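Local coordinates for beta-catenin homolog sys-1 (Caenorhabditis elegans, PDB 3C2G), which acts as a transcription coregulator in the Wnt signalling asymmetry pathway, binding the TCF factor pop-1 directly and activating or repressing target genes, at residues 84-89 with 137-142; 237-242 with 293-298; 355-360 with 409-414; 541-546 with 574-579. All coordinates share one frame; numbering follows the deposited sequence.

Interaction 1 of 4, residues 84-89 with 137-142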
loop_
_atom_site.group_PDB
_atom_site.type_symbol
_atom_site.label_atom_id
_atom_site.label_comp_id
_atom_site.label_asym_id
_atom_site.label_seq_id
_atom_site.Cartn_x
_atom_site.Cartn_y
_atom_site.Cartn_z
ATOM N N ILE A 84 18.270 -29.027 -20.273
ATOM C CA ILE A 84 17.518 -30.169 -19.777
ATOM C C ILE A 84 16.835 -29.740 -18.483
ATOM O O ILE A 84 15.620 -29.877 -18.333
ATOM C CB ILE A 84 18.435 -31.404 -19.530
ATOM C CG1 ILE A 84 18.858 -32.046 -20.858
ATOM C CG2 ILE A 84 17.736 -32.432 -18.648
ATOM C CD1 ILE A 84 20.146 -32.882 -20.764
ATOM N N LEU A 85 17.616 -29.194 -17.561
ATOM C CA LEU A 85 17.076 -28.749 -16.280
ATOM C C LEU A 85 15.905 -27.782 -16.449
ATOM O O LEU A 85 14.884 -27.930 -15.783
ATOM C CB LEU A 85 18.174 -28.125 -15.418
ATOM C CG LEU A 85 17.781 -27.576 -14.045
ATOM C CD1 LEU A 85 17.069 -28.611 -13.147
ATOM C CD2 LEU A 85 19.026 -27.044 -13.369
ATOM N N ARG A 86 16.058 -26.811 -17.347
ATOM C CA ARG A 86 14.997 -25.857 -17.625
ATOM C C ARG A 86 13.727 -26.576 -18.042
ATOM O O ARG A 86 12.642 -26.267 -17.556
ATOM C CB ARG A 86 15.421 -24.860 -18.703
ATOM C CG ARG A 86 14.360 -23.806 -19.033
ATOM C CD ARG A 86 14.868 -22.731 -19.990
ATOM N NE ARG A 86 15.165 -23.300 -21.297
ATOM C CZ ARG A 86 14.267 -23.486 -22.259
ATOM N NH1 ARG A 86 12.998 -23.139 -22.061
ATOM N NH2 ARG A 86 14.640 -24.030 -23.415
ATOM N N ARG A 87 13.879 -27.556 -18.927
ATOM C CA ARG A 87 12.746 -28.310 -19.436
ATOM C C ARG A 87 12.013 -29.087 -18.343
ATOM O O ARG A 87 10.778 -29.162 -18.348
ATOM C CB ARG A 87 13.185 -29.197 -20.601
ATOM C CG ARG A 87 13.516 -28.363 -21.841
ATOM C CD ARG A 87 14.088 -29.168 -22.999
ATOM N NE ARG A 87 13.391 -28.782 -24.226
ATOM C CZ ARG A 87 13.816 -27.865 -25.088
ATOM N NH1 ARG A 87 14.968 -27.245 -24.899
ATOM N NH2 ARG A 87 13.084 -27.583 -26.152
ATOM N N PHE A 88 12.774 -29.612 -17.385
ATOM C CA PHE A 88 12.213 -30.266 -16.201
ATOM C C PHE A 88 11.332 -29.351 -15.356
ATOM O O PHE A 88 10.513 -29.826 -14.574
ATOM C CB PHE A 88 13.338 -30.790 -15.304
ATOM C CG PHE A 88 13.921 -32.096 -15.750
ATOM C CD1 PHE A 88 13.699 -32.583 -17.037
ATOM C CD2 PHE A 88 14.720 -32.836 -14.879
ATOM C CE1 PHE A 88 14.243 -33.787 -17.441
ATOM C CE2 PHE A 88 15.277 -34.053 -15.277
ATOM C CZ PHE A 88 15.036 -34.530 -16.562
ATOM N N THR A 89 11.509 -28.044 -15.492
ATOM C CA THR A 89 10.781 -27.106 -14.645
ATOM C C THR A 89 9.462 -26.620 -15.256
ATOM O O THR A 89 8.643 -26.019 -14.557
ATOM C CB THR A 89 11.657 -25.907 -14.218
ATOM O OG1 THR A 89 12.129 -25.223 -15.379
ATOM C CG2 THR A 89 12.845 -26.379 -13.389
ATOM N N ALA A 137 24.010 -18.167 -18.046
ATOM C CA ALA A 137 23.370 -17.240 -17.114
ATOM C C ALA A 137 21.891 -17.051 -17.428
ATOM O O ALA A 137 21.034 -17.190 -16.547
ATOM C CB ALA A 137 24.085 -15.903 -17.145
ATOM N N ASN A 138 21.588 -16.752 -18.688
ATOM C CA ASN A 138 20.216 -16.439 -19.073
ATOM C C ASN A 138 19.301 -17.622 -18.850
ATOM O O ASN A 138 18.130 -17.472 -18.522
ATOM C CB ASN A 138 20.136 -15.969 -20.529
ATOM C CG ASN A 138 18.703 -15.705 -20.975
ATOM O OD1 ASN A 138 18.184 -16.376 -21.882
ATOM N ND2 ASN A 138 18.036 -14.740 -20.311
ATOM N N GLN A 139 19.863 -18.807 -19.004
ATOM C CA GLN A 139 19.127 -20.035 -18.810
ATOM C C GLN A 139 18.849 -20.332 -17.338
ATOM O O GLN A 139 17.777 -20.818 -16.993
ATOM C CB GLN A 139 19.900 -21.179 -19.441
ATOM C CG GLN A 139 18.995 -22.239 -19.975
ATOM C CD GLN A 139 19.567 -22.913 -21.174
ATOM O OE1 GLN A 139 20.753 -23.290 -21.197
ATOM N NE2 GLN A 139 18.726 -23.094 -22.192
ATOM N N VAL A 140 19.811 -20.038 -16.473
ATOM C CA VAL A 140 19.608 -20.202 -15.045
ATOM C C VAL A 140 18.550 -19.222 -14.487
ATOM O O VAL A 140 17.750 -19.597 -13.622
ATOM C CB VAL A 140 20.937 -20.090 -14.289
ATOM C CG1 VAL A 140 20.707 -20.072 -12.779
ATOM C CG2 VAL A 140 21.866 -21.251 -14.684
ATOM N N PHE A 141 18.531 -17.987 -14.999
ATOM C CA PHE A 141 17.458 -17.039 -14.654
ATOM C C PHE A 141 16.087 -17.557 -15.060
ATOM O O PHE A 141 15.127 -17.368 -14.327
ATOM C CB PHE A 141 17.694 -15.636 -15.242
ATOM C CG PHE A 141 18.735 -14.839 -14.502
ATOM C CD1 PHE A 141 18.563 -14.522 -13.158
ATOM C CD2 PHE A 141 19.877 -14.403 -15.146
ATOM C CE1 PHE A 141 19.513 -13.785 -12.472
ATOM C CE2 PHE A 141 20.831 -13.680 -14.473
ATOM C CZ PHE A 141 20.650 -13.365 -13.125
ATOM N N GLN A 142 15.991 -18.214 -16.213
ATOM C CA GLN A 142 14.719 -18.838 -16.613
ATOM C C GLN A 142 14.296 -20.011 -15.710
ATOM O O GLN A 142 13.102 -20.252 -15.520
ATOM C CB GLN A 142 14.779 -19.308 -18.058
ATOM C CG GLN A 142 14.496 -18.232 -19.086
ATOM C CD GLN A 142 14.922 -18.668 -20.470
ATOM O OE1 GLN A 142 14.142 -19.276 -21.212
ATOM N NE2 GLN A 142 16.181 -18.394 -20.816
#
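The guanidinium of Arg-86 and the side-chain amide of Gln-139 are almost parallel, their planes 5° apart. Gln-139 NE2 sits at the guanidinium edge, near its plane, 3.7 Å from Arg-86 NE. Both nitrogens are donors, so the groups adjoin without a hydrogen bond. The amide of Gln-142 approaches obliquely, its plane turned 29° from the guanidinium. Its OE1 rests 3.7 Å from Arg-86 CD and 4.1 Å from Arg-86 NH1, too far for a bond. The aliphatic part of the arginine also packs on this glutamine, with Arg-86 CD 3.9 Å from Gln-142 CB.

The arginine chain starts out with CG anti to the backbone N, and a bend at chi3 (66°), just past the CG-CD bond, sets the course of the guanidinium. Its charged end has a partner in its own helix: NH2 forms a salt bridge with Asp-83. Gln-142 is held within its own helix: its NE2 donates to Asn-138 O at 3.1 Å. That carbonyl also accepts from the backbone N of Gln-142, and the two donors reach it from opposite faces of its plane.

The contact joins helix 71-90 to helix 134-150 within the armadillo domain. Gln-139 also packs on Tyr-79 and Leu-82, and Leu-85 and Arg-86 touch Ile-143. Ile-84 and Phe-88 pack on helix 47-62, and Ile-84 also reaches helix 20-37.

Interaction 2 of 4, residues 237-242 with 293-298; sequences RLIAGQ and VQYPNN
Ile-239 comes in over one face of the Tyr-295 ring. Ile-239 CD1 stands 3.9 Å from the ring centroid, only 19° off the normal, a CH-pi contact. It leans toward the CG side, 3.7 Å from Tyr-295 CG. The isoleucine puts CG1 between its backbone N and carbonyl carbon (chi1 69°), a crowded position that brings CD1 over the ring. Pro-296 CD of the tyrosine's own segment lies over the opposite face, toward the rim.

Ala-240 O and Gln-242 O lie at the ring edge. Ile-239 O comes within 3.2 Å of Tyr-295 CE1. Tyr-295 OH donates to Gln-242 O at 3.1 Å, from above the carbonyl plane. These oxygens belong to a type I beta turn, Ile-239 to Gln-242, which follows helix 224-239 of this armadillo domain. The tyrosine comes from the loop joining helix 285-292 to helix 298-311, and so ties two inter-helix connections together.

A phenylalanine here could still lie against Ile-239 but would probably leave Gln-242 O without its hydroxyl partner. Pro-296 centres an inverse gamma turn, closed by Asn-297 N to Tyr-295 O at 2.7 Å. Asn-297 then N-caps the next helix through OD1 to Leu-300 N. Leu-253 and Tyr-236 also pack on the tyrosine.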
loop_
_atom_site.group_PDB
_atom_site.type_symbol
_atom_site.label_atom_id
_atom_site.label_comp_id
_atom_site.label_asym_id
_atom_site.label_seq_id
_atom_site.Cartn_x
_atom_site.Cartn_y
_atom_site.Cartn_z
ATOM N N ARG A 237 17.750 8.551 -15.501
ATOM C CA ARG A 237 18.671 9.340 -16.280
ATOM C C ARG A 237 18.719 8.920 -17.740
ATOM O O ARG A 237 18.902 9.760 -18.608
ATOM C CB ARG A 237 20.067 9.295 -15.672
ATOM C CG ARG A 237 20.260 10.305 -14.558
ATOM C CD ARG A 237 21.659 10.259 -14.017
ATOM N NE ARG A 237 22.046 11.580 -13.533
ATOM C CZ ARG A 237 23.286 11.933 -13.200
ATOM N NH1 ARG A 237 24.285 11.056 -13.286
ATOM N NH2 ARG A 237 23.523 13.168 -12.778
ATOM N N LEU A 238 18.545 7.629 -18.008
ATOM C CA LEU A 238 18.705 7.116 -19.363
ATOM C C LEU A 238 17.431 7.202 -20.182
ATOM O O LEU A 238 17.481 7.243 -21.412
ATOM C CB LEU A 238 19.214 5.678 -19.341
ATOM C CG LEU A 238 20.654 5.490 -18.849
ATOM C CD1 LEU A 238 20.883 4.023 -18.469
ATOM C CD2 LEU A 238 21.677 5.956 -19.870
ATOM N N ILE A 239 16.291 7.226 -19.505
ATOM C CA ILE A 239 15.017 7.313 -20.200
ATOM C C ILE A 239 14.500 8.750 -20.294
ATOM O O ILE A 239 13.623 9.040 -21.113
ATOM C CB ILE A 239 13.941 6.396 -19.570
ATOM C CG1 ILE A 239 13.503 6.888 -18.199
ATOM C CG2 ILE A 239 14.425 4.960 -19.497
ATOM C CD1 ILE A 239 12.196 6.291 -17.745
ATOM N N ALA A 240 15.076 9.641 -19.482
ATOM C CA ALA A 240 14.519 10.971 -19.233
ATOM C C ALA A 240 14.188 11.744 -20.504
ATOM O O ALA A 240 13.064 12.245 -20.654
ATOM C CB ALA A 240 15.424 11.782 -18.332
ATOM N N GLY A 241 15.144 11.834 -21.419
ATOM C CA GLY A 241 14.892 12.530 -22.673
ATOM C C GLY A 241 14.135 11.729 -23.737
ATOM O O GLY A 241 13.713 12.298 -24.746
ATOM N N GLN A 242 13.956 10.423 -23.520
ATOM C CA GLN A 242 13.355 9.542 -24.528
ATOM C C GLN A 242 11.872 9.803 -24.757
ATOM O O GLN A 242 11.082 9.866 -23.812
ATOM C CB GLN A 242 13.546 8.074 -24.152
ATOM C CG GLN A 242 14.995 7.643 -24.023
ATOM C CD GLN A 242 15.439 6.777 -25.170
ATOM O OE1 GLN A 242 15.355 7.171 -26.336
ATOM N NE2 GLN A 242 15.918 5.575 -24.846
ATOM N N VAL A 293 8.907 10.069 -11.425
ATOM C CA VAL A 293 7.545 10.110 -11.957
ATOM C C VAL A 293 7.253 11.314 -12.849
ATOM O O VAL A 293 6.118 11.522 -13.246
ATOM C CB VAL A 293 6.453 9.954 -10.873
ATOM C CG1 VAL A 293 6.645 8.647 -10.115
ATOM C CG2 VAL A 293 6.423 11.150 -9.925
ATOM N N GLN A 294 8.278 12.092 -13.182
ATOM C CA GLN A 294 8.158 13.082 -14.263
ATOM C C GLN A 294 8.091 12.395 -15.632
ATOM O O GLN A 294 7.674 13.016 -16.602
ATOM C CB GLN A 294 9.324 14.083 -14.253
ATOM C CG GLN A 294 9.435 14.935 -12.989
ATOM C CD GLN A 294 10.737 15.753 -12.917
ATOM O OE1 GLN A 294 10.697 16.981 -12.812
ATOM N NE2 GLN A 294 11.885 15.077 -12.962
ATOM N N TYR A 295 8.507 11.131 -15.730
ATOM C CA TYR A 295 8.453 10.441 -17.016
ATOM C C TYR A 295 7.017 10.080 -17.407
ATOM O O TYR A 295 6.317 9.424 -16.655
ATOM C CB TYR A 295 9.357 9.208 -17.082
ATOM C CG TYR A 295 9.452 8.697 -18.508
ATOM C CD1 TYR A 295 10.357 9.268 -19.406
ATOM C CD2 TYR A 295 8.596 7.693 -18.978
ATOM C CE1 TYR A 295 10.432 8.847 -20.716
ATOM C CE2 TYR A 295 8.653 7.268 -20.301
ATOM C CZ TYR A 295 9.579 7.857 -21.165
ATOM O OH TYR A 295 9.668 7.457 -22.480
ATOM N N PRO A 296 6.584 10.487 -18.612
ATOM C CA PRO A 296 5.192 10.237 -18.980
ATOM C C PRO A 296 4.916 8.781 -19.328
ATOM O O PRO A 296 4.881 8.408 -20.494
ATOM C CB PRO A 296 4.966 11.159 -20.185
ATOM C CG PRO A 296 6.348 11.338 -20.790
ATOM C CD PRO A 296 7.347 11.185 -19.670
ATOM N N ASN A 297 4.712 7.974 -18.296
ATOM C CA ASN A 297 4.260 6.604 -18.434
ATOM C C ASN A 297 3.403 6.245 -17.217
ATOM O O ASN A 297 3.868 6.309 -16.065
ATOM C CB ASN A 297 5.455 5.658 -18.553
ATOM C CG ASN A 297 5.041 4.205 -18.570
ATOM O OD1 ASN A 297 4.719 3.623 -17.533
ATOM N ND2 ASN A 297 5.032 3.611 -19.753
ATOM N N ASN A 298 2.160 5.858 -17.478
ATOM C CA ASN A 298 1.173 5.680 -16.426
ATOM C C ASN A 298 1.413 4.526 -15.465
ATOM O O ASN A 298 1.071 4.626 -14.284
ATOM C CB ASN A 298 -0.242 5.643 -17.023
ATOM C CG ASN A 298 -0.628 6.972 -17.645
ATOM O OD1 ASN A 298 0.120 7.952 -17.543
ATOM N ND2 ASN A 298 -1.785 7.020 -18.291
#

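Interaction 3 of 4, residues 355-360 with 409-414; sequences HKQHVK and LMMWIP
Gln-357 reaches Met-411 by setting CG opposite its backbone N (chi1 -163°) and then bending at chi2 (55°). Met-411, a selenomethionine in this crystal, is extended at chi2 and bends at chi3 (58°). The two side chains cross obliquely. Gln-357 NE2 lies against the bend, 3.2 Å from Met-411 SE and 3.3 Å from Met-411 CE. Gln-357 OE1 lies 3.7 Å from Met-411 CG. The whole amide therefore rests on the selenomethionine chain, with no hydrogen bond between them. An alanine here would remove the amide and is likely to leave the end of Met-411 uncovered on this side and freer to turn.

Lys-360, one turn further along the helix, adds its aliphatic part, with CE 4.2 Å from Met-411 CG. Within 409-414, Met-411 CB lies over one face of the Trp-412 ring, toward its rim.

The lysine's charge serves another partner. Lys-360 NZ makes a salt bridge to an acidic side chain of the bound peptide and a weak hydrogen bond to Asn-407 O. His-355 N is hydrogen-bonded to an acidic side chain of the peptide, and Met-410 packs on one. The contact thus borders the peptide-binding surface of the armadillo domain. A lysine paired with a ligand acid is also a feature of beta-catenin complexes with TCF factors.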
loop_
_atom_site.group_PDB
_atom_site.type_symbol
_atom_site.label_atom_id
_atom_site.label_comp_id
_atom_site.label_asym_id
_atom_site.label_seq_id
_atom_site.Cartn_x
_atom_site.Cartn_y
_atom_site.Cartn_z
ATOM N N HIS A 355 0.656 17.475 11.344
ATOM C CA HIS A 355 1.583 17.831 12.432
ATOM C C HIS A 355 2.759 18.690 11.997
ATOM O O HIS A 355 3.748 18.770 12.719
ATOM C CB HIS A 355 2.144 16.579 13.140
ATOM C CG HIS A 355 1.097 15.685 13.726
ATOM N ND1 HIS A 355 0.978 14.354 13.378
ATOM C CD2 HIS A 355 0.122 15.924 14.638
ATOM C CE1 HIS A 355 -0.026 13.812 14.051
ATOM N NE2 HIS A 355 -0.561 14.743 14.821
ATOM N N LYS A 356 2.667 19.328 10.829
ATOM C CA LYS A 356 3.812 20.016 10.244
ATOM C C LYS A 356 3.380 21.353 9.642
ATOM O O LYS A 356 2.966 21.442 8.473
ATOM C CB LYS A 356 4.490 19.140 9.182
ATOM C CG LYS A 356 4.874 17.735 9.620
ATOM C CD LYS A 356 5.434 16.940 8.425
ATOM C CE LYS A 356 5.165 15.427 8.549
ATOM N NZ LYS A 356 3.733 15.091 8.291
ATOM N N GLN A 357 3.511 22.397 10.452
ATOM C CA GLN A 357 3.033 23.728 10.115
ATOM C C GLN A 357 3.641 24.262 8.828
ATOM O O GLN A 357 2.906 24.655 7.913
ATOM C CB GLN A 357 3.296 24.693 11.276
ATOM C CG GLN A 357 2.480 25.966 11.197
ATOM C CD GLN A 357 0.994 25.680 11.084
ATOM O OE1 GLN A 357 0.415 25.005 11.935
ATOM N NE2 GLN A 357 0.373 26.181 10.023
ATOM N N HIS A 358 4.973 24.276 8.753
ATOM C CA HIS A 358 5.684 24.725 7.541
ATOM C C HIS A 358 5.250 23.973 6.265
ATOM O O HIS A 358 5.207 24.566 5.187
ATOM C CB HIS A 358 7.203 24.669 7.739
ATOM C CG HIS A 358 7.748 23.279 7.873
ATOM N ND1 HIS A 358 7.609 22.533 9.026
ATOM C CD2 HIS A 358 8.426 22.496 6.996
ATOM C CE1 HIS A 358 8.177 21.351 8.854
ATOM N NE2 HIS A 358 8.682 21.306 7.633
ATOM N N VAL A 359 4.892 22.691 6.400
ATOM C CA VAL A 359 4.388 21.897 5.262
ATOM C C VAL A 359 2.978 22.331 4.862
ATOM O O VAL A 359 2.668 22.465 3.674
ATOM C CB VAL A 359 4.460 20.356 5.529
ATOM C CG1 VAL A 359 3.805 19.594 4.418
ATOM C CG2 VAL A 359 5.911 19.897 5.685
ATOM N N LYS A 360 2.122 22.552 5.856
ATOM C CA LYS A 360 0.825 23.183 5.615
ATOM C C LYS A 360 0.999 24.504 4.858
ATOM O O LYS A 360 0.244 24.798 3.915
ATOM C CB LYS A 360 0.108 23.421 6.940
ATOM C CG LYS A 360 -0.647 22.220 7.442
ATOM C CD LYS A 360 -0.347 21.935 8.887
ATOM C CE LYS A 360 -1.627 21.878 9.672
ATOM N NZ LYS A 360 -1.653 20.837 10.735
ATOM N N LEU A 409 -7.674 23.062 9.072
ATOM C CA LEU A 409 -8.595 23.921 9.818
ATOM C C LEU A 409 -8.224 24.094 11.292
ATOM O O LEU A 409 -8.631 25.062 11.917
ATOM C CB LEU A 409 -10.049 23.466 9.648
ATOM C CG LEU A 409 -10.626 23.536 8.228
ATOM C CD1 LEU A 409 -11.964 22.799 8.092
ATOM C CD2 LEU A 409 -10.747 24.971 7.739
HETATM N N MSE A 410 -7.430 23.172 11.822
HETATM C CA MSE A 410 -6.930 23.254 13.193
HETATM C C MSE A 410 -6.241 24.584 13.480
HETATM O O MSE A 410 -6.527 25.228 14.495
HETATM C CB MSE A 410 -5.966 22.103 13.469
HETATM C CG MSE A 410 -6.516 20.743 13.082
HETATM SE SE MSE A 410 -7.535 19.835 14.493
HETATM C CE MSE A 410 -8.739 21.253 15.126
HETATM N N MSE A 411 -5.351 24.988 12.572
HETATM C CA MSE A 411 -4.629 26.263 12.649
HETATM C C MSE A 411 -5.470 27.435 13.152
HETATM O O MSE A 411 -5.011 28.234 13.951
HETATM C CB MSE A 411 -4.085 26.642 11.268
HETATM C CG MSE A 411 -2.992 25.739 10.720
HETATM SE SE MSE A 411 -2.626 26.140 8.825
HETATM C CE MSE A 411 -2.154 28.048 8.970
ATOM N N TRP A 412 -6.705 27.527 12.677
ATOM C CA TRP A 412 -7.469 28.761 12.765
ATOM C C TRP A 412 -8.592 28.753 13.779
ATOM O O TRP A 412 -9.312 29.742 13.910
ATOM C CB TRP A 412 -8.024 29.114 11.392
ATOM C CG TRP A 412 -6.966 29.245 10.386
ATOM C CD1 TRP A 412 -5.883 30.061 10.449
ATOM C CD2 TRP A 412 -6.863 28.531 9.152
ATOM N NE1 TRP A 412 -5.112 29.908 9.332
ATOM C CE2 TRP A 412 -5.691 28.975 8.513
ATOM C CE3 TRP A 412 -7.654 27.561 8.520
ATOM C CZ2 TRP A 412 -5.286 28.490 7.272
ATOM C CZ3 TRP A 412 -7.251 27.082 7.286
ATOM C CH2 TRP A 412 -6.075 27.545 6.675
ATOM N N ILE A 413 -8.748 27.644 14.487
ATOM C CA ILE A 413 -9.771 27.556 15.510
ATOM C C ILE A 413 -9.147 27.917 16.857
ATOM O O ILE A 413 -8.118 27.343 17.236
ATOM C CB ILE A 413 -10.464 26.178 15.512
ATOM C CG1 ILE A 413 -11.080 25.920 14.131
ATOM C CG2 ILE A 413 -11.557 26.120 16.576
ATOM C CD1 ILE A 413 -11.399 24.484 13.837
ATOM N N PRO A 414 -9.748 28.904 17.558
ATOM C CA PRO A 414 -9.265 29.424 18.842
ATOM C C PRO A 414 -8.973 28.331 19.859
ATOM O O PRO A 414 -9.890 27.659 20.321
ATOM C CB PRO A 414 -10.432 30.302 19.331
ATOM C CG PRO A 414 -11.597 29.973 18.429
ATOM C CD PRO A 414 -10.968 29.612 17.130
#

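Interaction 4 of 4, residues 541-546 with 574-579; sequences EVAQYS and DKILEH
Ala-543 carries this contact with its single methyl. Its CB lies 4.0 Å from Ile-576 CA and 4.1 Å from His-579 CB, two positions one turn apart. Ile-576 CG1 flanks it at 4.4 Å from Ala-543 CB. Because the methyl meets backbone as well as side chain, the helices come very close: the CA atoms of Ala-543 and Ile-576 are 4.8 Å apart. The methyl makes van der Waals contacts, and no hydrogen bond crosses between 541-546 and 574-579.

In the next shell, His-579 is fixed by its own helix. Its ND1 donates to Lys-575 O at 3.0 Å, nearly in line with the C=O bond (161°), although the oxygen lies 25° out of the ring plane. With chi1 at -54°, CG stands beside the backbone N, which turns the ring back along the helix to that carbonyl. On the other segment, Ser-546 OG donates to Val-542 O at 2.8 Å. Lys-575 turns its end away from 541-546 and forms a salt bridge with Glu-539.

The pair joins the short helix 539-544 to helix 563-579 near the C-terminal end of the armadillo domain. Val-542 packs on Leu-529, Leu-532 and Met-533 of helix 515-535. Ser-546, Ile-576 and Leu-577 touch Arg-583 of helix 583-586.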
loop_
_atom_site.group_PDB
_atom_site.type_symbol
_atom_site.label_atom_id
_atom_site.label_comp_id
_atom_site.label_asym_id
_atom_site.label_seq_id
_atom_site.Cartn_x
_atom_site.Cartn_y
_atom_site.Cartn_z
ATOM N N GLU A 541 -34.403 25.207 15.558
ATOM C CA GLU A 541 -34.429 24.480 14.298
ATOM C C GLU A 541 -33.804 23.087 14.430
ATOM O O GLU A 541 -34.380 22.106 13.962
ATOM C CB GLU A 541 -33.724 25.312 13.202
ATOM C CG GLU A 541 -34.042 24.909 11.746
ATOM C CD GLU A 541 -33.282 25.727 10.673
ATOM O OE1 GLU A 541 -33.528 25.493 9.463
ATOM O OE2 GLU A 541 -32.446 26.602 11.021
ATOM N N VAL A 542 -32.644 23.003 15.078
ATOM C CA VAL A 542 -31.973 21.719 15.258
ATOM C C VAL A 542 -32.830 20.751 16.065
ATOM O O VAL A 542 -32.996 19.587 15.686
ATOM C CB VAL A 542 -30.567 21.864 15.912
ATOM C CG1 VAL A 542 -30.049 20.523 16.369
ATOM C CG2 VAL A 542 -29.588 22.477 14.941
ATOM N N ALA A 543 -33.377 21.241 17.172
ATOM C CA ALA A 543 -34.216 20.428 18.027
ATOM C C ALA A 543 -35.421 19.897 17.269
ATOM O O ALA A 543 -35.668 18.686 17.260
ATOM C CB ALA A 543 -34.649 21.210 19.229
ATOM N N GLN A 544 -36.160 20.777 16.601
ATOM C CA GLN A 544 -37.367 20.307 15.919
ATOM C C GLN A 544 -37.064 19.478 14.669
ATOM O O GLN A 544 -37.829 18.585 14.329
ATOM C CB GLN A 544 -38.417 21.412 15.711
ATOM C CG GLN A 544 -38.077 22.482 14.701
ATOM C CD GLN A 544 -38.800 23.816 14.961
ATOM O OE1 GLN A 544 -39.785 23.882 15.712
ATOM N NE2 GLN A 544 -38.301 24.884 14.333
ATOM N N TYR A 545 -35.933 19.726 14.019
ATOM C CA TYR A 545 -35.524 18.866 12.905
ATOM C C TYR A 545 -34.864 17.548 13.346
ATOM O O TYR A 545 -34.438 16.759 12.501
ATOM C CB TYR A 545 -34.626 19.612 11.914
ATOM C CG TYR A 545 -35.357 20.498 10.931
ATOM C CD1 TYR A 545 -35.826 19.992 9.723
ATOM C CD2 TYR A 545 -35.569 21.849 11.204
ATOM C CE1 TYR A 545 -36.497 20.810 8.810
ATOM C CE2 TYR A 545 -36.236 22.674 10.303
ATOM C CZ TYR A 545 -36.694 22.152 9.111
ATOM O OH TYR A 545 -37.346 22.971 8.217
ATOM N N SER A 546 -34.797 17.299 14.651
ATOM C CA SER A 546 -34.193 16.063 15.174
ATOM C C SER A 546 -35.177 15.010 15.681
ATOM O O SER A 546 -34.795 14.133 16.458
ATOM C CB SER A 546 -33.207 16.394 16.289
ATOM O OG SER A 546 -32.059 16.982 15.733
ATOM N N ASP A 574 -30.964 18.395 27.014
ATOM C CA ASP A 574 -31.590 19.497 27.709
ATOM C C ASP A 574 -32.043 20.577 26.741
ATOM O O ASP A 574 -33.138 21.119 26.885
ATOM C CB ASP A 574 -30.649 20.082 28.761
ATOM C CG ASP A 574 -31.356 21.049 29.693
ATOM O OD1 ASP A 574 -32.199 20.592 30.502
ATOM O OD2 ASP A 574 -31.077 22.267 29.601
ATOM N N LYS A 575 -31.214 20.878 25.750
ATOM C CA LYS A 575 -31.566 21.869 24.739
ATOM C C LYS A 575 -32.697 21.405 23.816
ATOM O O LYS A 575 -33.497 22.227 23.349
ATOM C CB LYS A 575 -30.333 22.268 23.929
ATOM C CG LYS A 575 -29.371 23.162 24.689
ATOM C CD LYS A 575 -28.138 23.458 23.869
ATOM C CE LYS A 575 -27.155 24.350 24.624
ATOM N NZ LYS A 575 -27.714 25.707 24.886
ATOM N N ILE A 576 -32.775 20.101 23.552
ATOM C CA ILE A 576 -33.894 19.577 22.764
ATOM C C ILE A 576 -35.221 19.739 23.530
ATOM O O ILE A 576 -36.246 20.100 22.945
ATOM C CB ILE A 576 -33.687 18.096 22.319
ATOM C CG1 ILE A 576 -32.574 17.981 21.280
ATOM C CG2 ILE A 576 -34.967 17.517 21.723
ATOM C CD1 ILE A 576 -32.003 16.589 21.170
ATOM N N LEU A 577 -35.186 19.490 24.836
ATOM C CA LEU A 577 -36.398 19.528 25.648
ATOM C C LEU A 577 -36.852 20.947 25.963
ATOM O O LEU A 577 -38.035 21.173 26.210
ATOM C CB LEU A 577 -36.237 18.698 26.918
ATOM C CG LEU A 577 -35.999 17.213 26.647
ATOM C CD1 LEU A 577 -35.809 16.431 27.927
ATOM C CD2 LEU A 577 -37.139 16.622 25.825
ATOM N N GLU A 578 -35.920 21.900 25.935
ATOM C CA GLU A 578 -36.259 23.314 26.065
ATOM C C GLU A 578 -37.159 23.763 24.916
ATOM O O GLU A 578 -38.011 24.627 25.105
ATOM C CB GLU A 578 -34.995 24.180 26.124
ATOM C CG GLU A 578 -35.209 25.646 26.534
ATOM C CD GLU A 578 -33.880 26.416 26.720
ATOM O OE1 GLU A 578 -32.946 25.875 27.383
ATOM O OE2 GLU A 578 -33.770 27.569 26.208
ATOM N N HIS A 579 -36.983 23.171 23.737
ATOM C CA HIS A 579 -37.786 23.555 22.563
ATOM C C HIS A 579 -38.846 22.519 22.136
ATOM O O HIS A 579 -39.828 22.864 21.488
ATOM C CB HIS A 579 -36.891 23.948 21.388
ATOM C CG HIS A 579 -35.889 25.008 21.720
ATOM N ND1 HIS A 579 -34.572 24.722 22.014
ATOM C CD2 HIS A 579 -36.010 26.354 21.813
ATOM C CE1 HIS A 579 -33.926 25.845 22.277
ATOM N NE2 HIS A 579 -34.775 26.851 22.159
#

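Overall arrangement
The four contacts follow one another along the chain, each closing before the next opens. Their centres step at similar intervals. The centres of interactions 1 and 2 are 33 Å apart. Those of interactions 2 and 3 are 35 Å apart. Those of interactions 3 and 4 are 34 Å apart. None touches another; the nearest atoms of successive contacts are about 17 to 18 Å apart. Interactions 1 and 4 are 77 Å apart between centres, on opposite sides of the chain's centre, as suits an elongated all-helical armadillo domain. Interaction 3 borders the bound peptide. The centres of interactions 1 and 3 are 58 Å apart, so the two lie in well-separated parts of the domain.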